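Local coordinates for aldo-keto reductase AKR2E4 (Bombyx mori, PDB 3WCZ), which reduces 3-dehydroecdysone with NADPH as cosubstrate, shows no activity with NADH, and may take part in the regulation of molting, at residues E138-M143 with S172-V177; L249-L254 with F275-E280. One frame throughout, in Å; residues are numbered along the deposited sequence. Where two conformers were deposited one is given.

Contacts 1 and 2 have their centres about 19 and 18 Å from that of the chain, on the outer part of an (alpha/beta)8 barrel with eight parallel strands in chain order. From the N terminus, helix 136-148 supplies the first half of contact 1; after strand 152-158 and helix 162-170, the loop before strand 178-182 turns back onto the helix, closing a span of 28 residues. Contact 2 opens at the end of helix 241-251 and closes after strand 255-256 and helix 263-270, where the entry to helix 279-286 returns to that end. The loops neither nest nor cross: contacts 1 and 2 are in series, centres about 30 Å apart and nearest atoms about 9 Å apart.

Contact 1 (E138-M143 with S172-V177); sequences ETWQGM and SYIRPV. With EDO (1,2-ethanediol), chain C.
Helix 136-148 presents one turn to the non-regular 172-177 segment, the nearest CA atoms being those of Trp140 and Ser172 at 7.9 Å. Trp140 bridges this gap: with CG anti to the backbone N (chi1 -171°), its indole reaches across, and NE1 donates to Ile174 O at 2.9 Å. The carbonyl lies near the ring plane and points almost straight at the donor (C=O...N 171°), although the N-H...O angle is only 141°. On the pyrrole side, CD1 meets Ser172 CB at 3.4 Å, while Ser172 OG bonds back to Leu168 O. Beyond the benzene end, CH2 packs on Pro176 CB at 3.8 Å, the two side chains crossing at about a right angle. Met143 CB lies over one indole face, toward its rim, and Trp140 also touches Ile155 and Val157. Replacing Trp140 with an alanine would probably deprive Ile174 O of its indole donor and open a gap beside Pro176. Arg175 N donates to O2 of an ethanediol, probably from the crystallisation liquor, and NE and NH2 share its O1. The contact links helix 136-148 to the loop into strand 178-182, with strand 152-158 and helix 162-170 between them in the chain, on the TIM barrel's outer layer.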
# COMPACT_ATOMS: atom_id res chain seq x y z
N GLU A 138 -10.32 11.37 -16.19
CA GLU A 138 -10.02 10.71 -17.45
C GLU A 138 -9.23 9.41 -17.22
O GLU A 138 -9.50 8.37 -17.81
CB GLU A 138 -9.26 11.63 -18.38
CG GLU A 138 -8.84 10.89 -19.60
CD GLU A 138 -8.19 11.75 -20.66
OE1 GLU A 138 -8.66 12.90 -20.83
OE2 GLU A 138 -7.25 11.26 -21.34
N THR A 139 -8.23 9.49 -16.34
CA THR A 139 -7.43 8.33 -16.03
C THR A 139 -8.34 7.23 -15.48
O THR A 139 -8.20 6.05 -15.79
CB THR A 139 -6.37 8.73 -14.98
OG1 THR A 139 -5.73 9.94 -15.39
CG2 THR A 139 -5.34 7.64 -14.77
N TRP A 140 -9.30 7.65 -14.65
CA TRP A 140 -10.22 6.70 -14.02
C TRP A 140 -11.07 6.01 -15.07
O TRP A 140 -11.42 4.83 -14.90
CB TRP A 140 -11.08 7.41 -12.96
CG TRP A 140 -11.88 6.46 -12.13
CD1 TRP A 140 -13.23 6.31 -12.14
CD2 TRP A 140 -11.38 5.50 -11.20
NE1 TRP A 140 -13.60 5.32 -11.26
CE2 TRP A 140 -12.47 4.83 -10.66
CE3 TRP A 140 -10.09 5.15 -10.78
CZ2 TRP A 140 -12.33 3.81 -9.71
CZ3 TRP A 140 -9.95 4.15 -9.85
CH2 TRP A 140 -11.06 3.50 -9.33
N GLN A 141 -11.42 6.69 -16.16
CA GLN A 141 -12.12 6.00 -17.20
C GLN A 141 -11.27 4.89 -17.83
O GLN A 141 -11.78 3.81 -18.11
CB GLN A 141 -12.58 6.96 -18.23
CG GLN A 141 -13.35 6.24 -19.20
CD GLN A 141 -13.94 7.14 -20.17
OE1 GLN A 141 -13.98 8.36 -19.97
NE2 GLN A 141 -14.43 6.56 -21.25
N GLY A 142 -9.97 5.11 -17.96
CA GLY A 142 -9.07 4.06 -18.41
C GLY A 142 -9.04 2.91 -17.40
O GLY A 142 -8.93 1.76 -17.79
N MET A 143 -9.09 3.24 -16.10
CA MET A 143 -9.14 2.23 -15.05
C MET A 143 -10.42 1.40 -15.18
O MET A 143 -10.37 0.17 -15.05
CB MET A 143 -9.05 2.85 -13.65
CG MET A 143 -7.76 3.63 -13.41
SD MET A 143 -6.22 2.66 -13.38
CE MET A 143 -6.37 1.94 -11.74
N SER A 172 -17.99 9.42 -11.35
CA SER A 172 -17.67 8.13 -11.98
C SER A 172 -18.76 7.12 -11.67
O SER A 172 -19.51 7.31 -10.72
CB SER A 172 -16.30 7.60 -11.55
OG SER A 172 -16.26 7.29 -10.18
N TYR A 173 -18.81 6.04 -12.42
CA TYR A 173 -19.87 5.05 -12.20
C TYR A 173 -19.44 3.98 -11.25
O TYR A 173 -20.28 3.33 -10.63
CB TYR A 173 -20.34 4.39 -13.49
CG TYR A 173 -19.49 3.23 -13.95
CD1 TYR A 173 -19.53 1.98 -13.32
CD2 TYR A 173 -18.63 3.40 -15.03
CE1 TYR A 173 -18.73 0.93 -13.76
CE2 TYR A 173 -17.84 2.36 -15.48
CZ TYR A 173 -17.90 1.13 -14.85
OH TYR A 173 -17.09 0.13 -15.33
N ILE A 174 -18.15 3.80 -11.09
CA ILE A 174 -17.68 2.93 -10.03
C ILE A 174 -16.66 3.62 -9.15
O ILE A 174 -15.66 4.12 -9.67
CB ILE A 174 -17.12 1.71 -10.63
CG1 ILE A 174 -16.55 0.82 -9.53
CG2 ILE A 174 -16.07 2.01 -11.56
CD1 ILE A 174 -16.34 -0.60 -10.01
N ARG A 175 -16.88 3.65 -7.84
CA ARG A 175 -15.92 4.31 -6.97
C ARG A 175 -14.77 3.34 -6.67
O ARG A 175 -14.86 2.13 -6.89
CB ARG A 175 -16.55 4.86 -5.68
CG ARG A 175 -16.86 3.83 -4.68
CD ARG A 175 -17.73 4.36 -3.54
NE ARG A 175 -19.01 4.88 -4.04
CZ ARG A 175 -19.92 5.50 -3.30
NH1 ARG A 175 -19.73 5.72 -2.01
NH2 ARG A 175 -21.02 5.93 -3.88
N PRO A 176 -13.64 3.91 -6.28
CA PRO A 176 -12.49 3.07 -5.97
C PRO A 176 -12.81 2.10 -4.85
O PRO A 176 -13.59 2.44 -3.94
CB PRO A 176 -11.42 4.09 -5.56
CG PRO A 176 -12.12 5.33 -5.31
CD PRO A 176 -13.35 5.34 -6.10
N VAL A 177 -12.25 0.90 -4.90
CA VAL A 177 -12.36 -0.03 -3.77
C VAL A 177 -11.48 0.39 -2.60
O VAL A 177 -11.81 0.10 -1.46
CB VAL A 177 -11.99 -1.49 -4.13
CG1 VAL A 177 -12.99 -2.08 -5.11
CG2 VAL A 177 -10.56 -1.60 -4.67
C1 EDO C . -20.74 4.13 -7.35
O1 EDO C . -19.99 5.15 -6.67
C2 EDO C . -20.54 2.78 -6.65
O2 EDO C . -19.21 2.30 -6.95

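Contact 2 (L249-L254 with F275-E280); sequences LIDRGL and FQLTFE
The last turn of helix 241-251 meets the extended lead-in to helix 279-286, the CA atoms of Asp251 and Leu277 coming within 6.9 Å. The first helix ends in a Schellman motif: Gly253 has positive phi, and Leu254 N bonds to Leu249 O while Gly253 N bonds to Ile250 O. Across the gap, Thr278 occupies the N-cap position of the next helix. The contact therefore joins the end of helix 241-251 on the TIM barrel to the start of helix 279-286, which follows the last barrel strand and the helix after it, and it lies away from the cofactor site.

Asp251 is one side of every residue pair across the contact, with Gln276 and Leu277 on the other. With CG anti to the carbonyl carbon and beside the backbone N, the carboxylate projects from the helix end toward the 275-280 segment. Its OD2 accepts Leu277 N at 2.9 Å along a fairly straight N-H (162°), the donor standing 40° out of the carboxylate plane. OD2 also lies 3.6 Å from Leu277 CB, a close approach that comes with the bond to the neighbouring N. Leu277 extends onto Tyr248 of the first helix and onto Val282 and Ile285 of the second, so its side chain touches both helices.

The other oxygen, OD1, lies 3.8 Å from Gln276 CB and forms a salt bridge with Arg247 one turn back. That pairing would probably help to keep the carboxylate ionised and limit its rotation. The two side chains of Asp251 and Gln276 cross at about a right angle, yet their carboxylate and amide planes are only 19° apart. A water completes the junction, donating to Asp251 OD1 and to Leu277 O, the latter at 2.7 Å, while accepting from Gln276 NE2 at 3.0 Å.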
# COMPACT_ATOMS: atom_id res chain seq x y z
N LEU A 249 -2.84 -0.11 13.10
CA LEU A 249 -3.48 0.17 11.84
C LEU A 249 -4.66 -0.78 11.57
O LEU A 249 -5.74 -0.34 11.12
CB LEU A 249 -2.44 0.12 10.71
CG LEU A 249 -1.32 1.16 10.86
CD1 LEU A 249 -0.17 0.87 9.93
CD2 LEU A 249 -1.85 2.56 10.67
N ILE A 250 -4.46 -2.06 11.85
CA ILE A 250 -5.53 -3.05 11.73
C ILE A 250 -6.75 -2.61 12.57
O ILE A 250 -7.91 -2.73 12.14
CB ILE A 250 -5.05 -4.46 12.17
CG1 ILE A 250 -3.95 -5.02 11.25
CG2 ILE A 250 -6.23 -5.43 12.28
CD1 ILE A 250 -4.46 -5.43 9.91
N ASP A 251 -6.53 -2.18 13.82
CA ASP A 251 -7.64 -1.78 14.68
C ASP A 251 -8.34 -0.50 14.25
O ASP A 251 -9.48 -0.23 14.67
CB ASP A 251 -7.15 -1.66 16.13
CG ASP A 251 -7.11 -3.00 16.84
OD1 ASP A 251 -8.10 -3.74 16.73
OD2 ASP A 251 -6.06 -3.33 17.44
N ARG A 252 -7.69 0.26 13.37
CA ARG A 252 -8.34 1.39 12.71
C ARG A 252 -9.04 0.96 11.41
O ARG A 252 -9.54 1.82 10.68
CB ARG A 252 -7.35 2.52 12.46
CG ARG A 252 -6.97 3.24 13.76
CD ARG A 252 -6.07 4.42 13.49
NE ARG A 252 -6.71 5.36 12.59
CZ ARG A 252 -6.07 6.26 11.87
NH1 ARG A 252 -4.77 6.38 11.96
NH2 ARG A 252 -6.73 7.02 11.02
N GLY A 253 -9.07 -0.34 11.13
CA GLY A 253 -9.75 -0.88 9.96
C GLY A 253 -8.96 -0.77 8.67
O GLY A 253 -9.55 -0.81 7.59
N LEU A 254 -7.65 -0.62 8.77
CA LEU A 254 -6.76 -0.37 7.63
C LEU A 254 -6.02 -1.64 7.24
O LEU A 254 -5.94 -2.61 8.01
CB LEU A 254 -5.76 0.72 8.00
CG LEU A 254 -6.36 1.94 8.70
CD1 LEU A 254 -5.28 2.96 9.04
CD2 LEU A 254 -7.45 2.57 7.86
N PHE A 275 -4.13 -10.85 19.10
CA PHE A 275 -4.29 -9.78 20.08
C PHE A 275 -4.93 -8.60 19.41
O PHE A 275 -5.02 -8.57 18.18
CB PHE A 275 -2.95 -9.37 20.72
CG PHE A 275 -2.09 -8.45 19.89
CD1 PHE A 275 -1.48 -8.89 18.71
CD2 PHE A 275 -1.87 -7.15 20.29
CE1 PHE A 275 -0.67 -8.03 17.97
CE2 PHE A 275 -1.04 -6.33 19.59
CZ PHE A 275 -0.45 -6.76 18.42
N GLN A 276 -5.32 -7.62 20.18
CA GLN A 276 -5.81 -6.37 19.66
C GLN A 276 -5.57 -5.27 20.65
O GLN A 276 -5.40 -5.52 21.86
CB GLN A 276 -7.31 -6.43 19.36
CG GLN A 276 -8.17 -6.45 20.63
CD GLN A 276 -9.54 -7.03 20.39
OE1 GLN A 276 -9.72 -8.25 20.50
NE2 GLN A 276 -10.48 -6.19 20.01
N LEU A 277 -5.48 -4.05 20.18
CA LEU A 277 -5.34 -2.89 21.05
C LEU A 277 -6.68 -2.40 21.57
O LEU A 277 -7.73 -2.58 20.93
CB LEU A 277 -4.65 -1.76 20.31
CG LEU A 277 -3.26 -2.07 19.74
CD1 LEU A 277 -2.61 -0.83 19.18
CD2 LEU A 277 -2.34 -2.67 20.76
N THR A 278 -6.67 -1.77 22.73
CA THR A 278 -7.89 -1.21 23.26
C THR A 278 -8.15 0.16 22.64
O THR A 278 -7.25 0.77 22.03
CB THR A 278 -7.81 -1.01 24.75
OG1 THR A 278 -6.81 -0.04 25.02
CG2 THR A 278 -7.49 -2.28 25.48
N PHE A 279 -9.36 0.68 22.82
CA PHE A 279 -9.64 2.00 22.28
C PHE A 279 -8.73 3.07 22.89
O PHE A 279 -8.30 3.99 22.21
CB PHE A 279 -11.15 2.35 22.41
CG PHE A 279 -11.61 2.63 23.80
CD1 PHE A 279 -11.59 3.93 24.31
CD2 PHE A 279 -12.15 1.61 24.60
CE1 PHE A 279 -12.05 4.20 25.59
CE2 PHE A 279 -12.60 1.88 25.89
CZ PHE A 279 -12.55 3.16 26.38
N GLU A 280 -8.39 2.93 24.17
CA GLU A 280 -7.53 3.91 24.81
C GLU A 280 -6.10 3.84 24.23
O GLU A 280 -5.41 4.86 24.11
CB GLU A 280 -7.50 3.73 26.31
CG GLU A 280 -8.75 4.25 27.03
CD GLU A 280 -8.89 5.77 26.93
OE1 GLU A 280 -7.84 6.47 26.91
OE2 GLU A 280 -10.04 6.26 26.88
O HOH W 1 -9.57 -3.47 19.21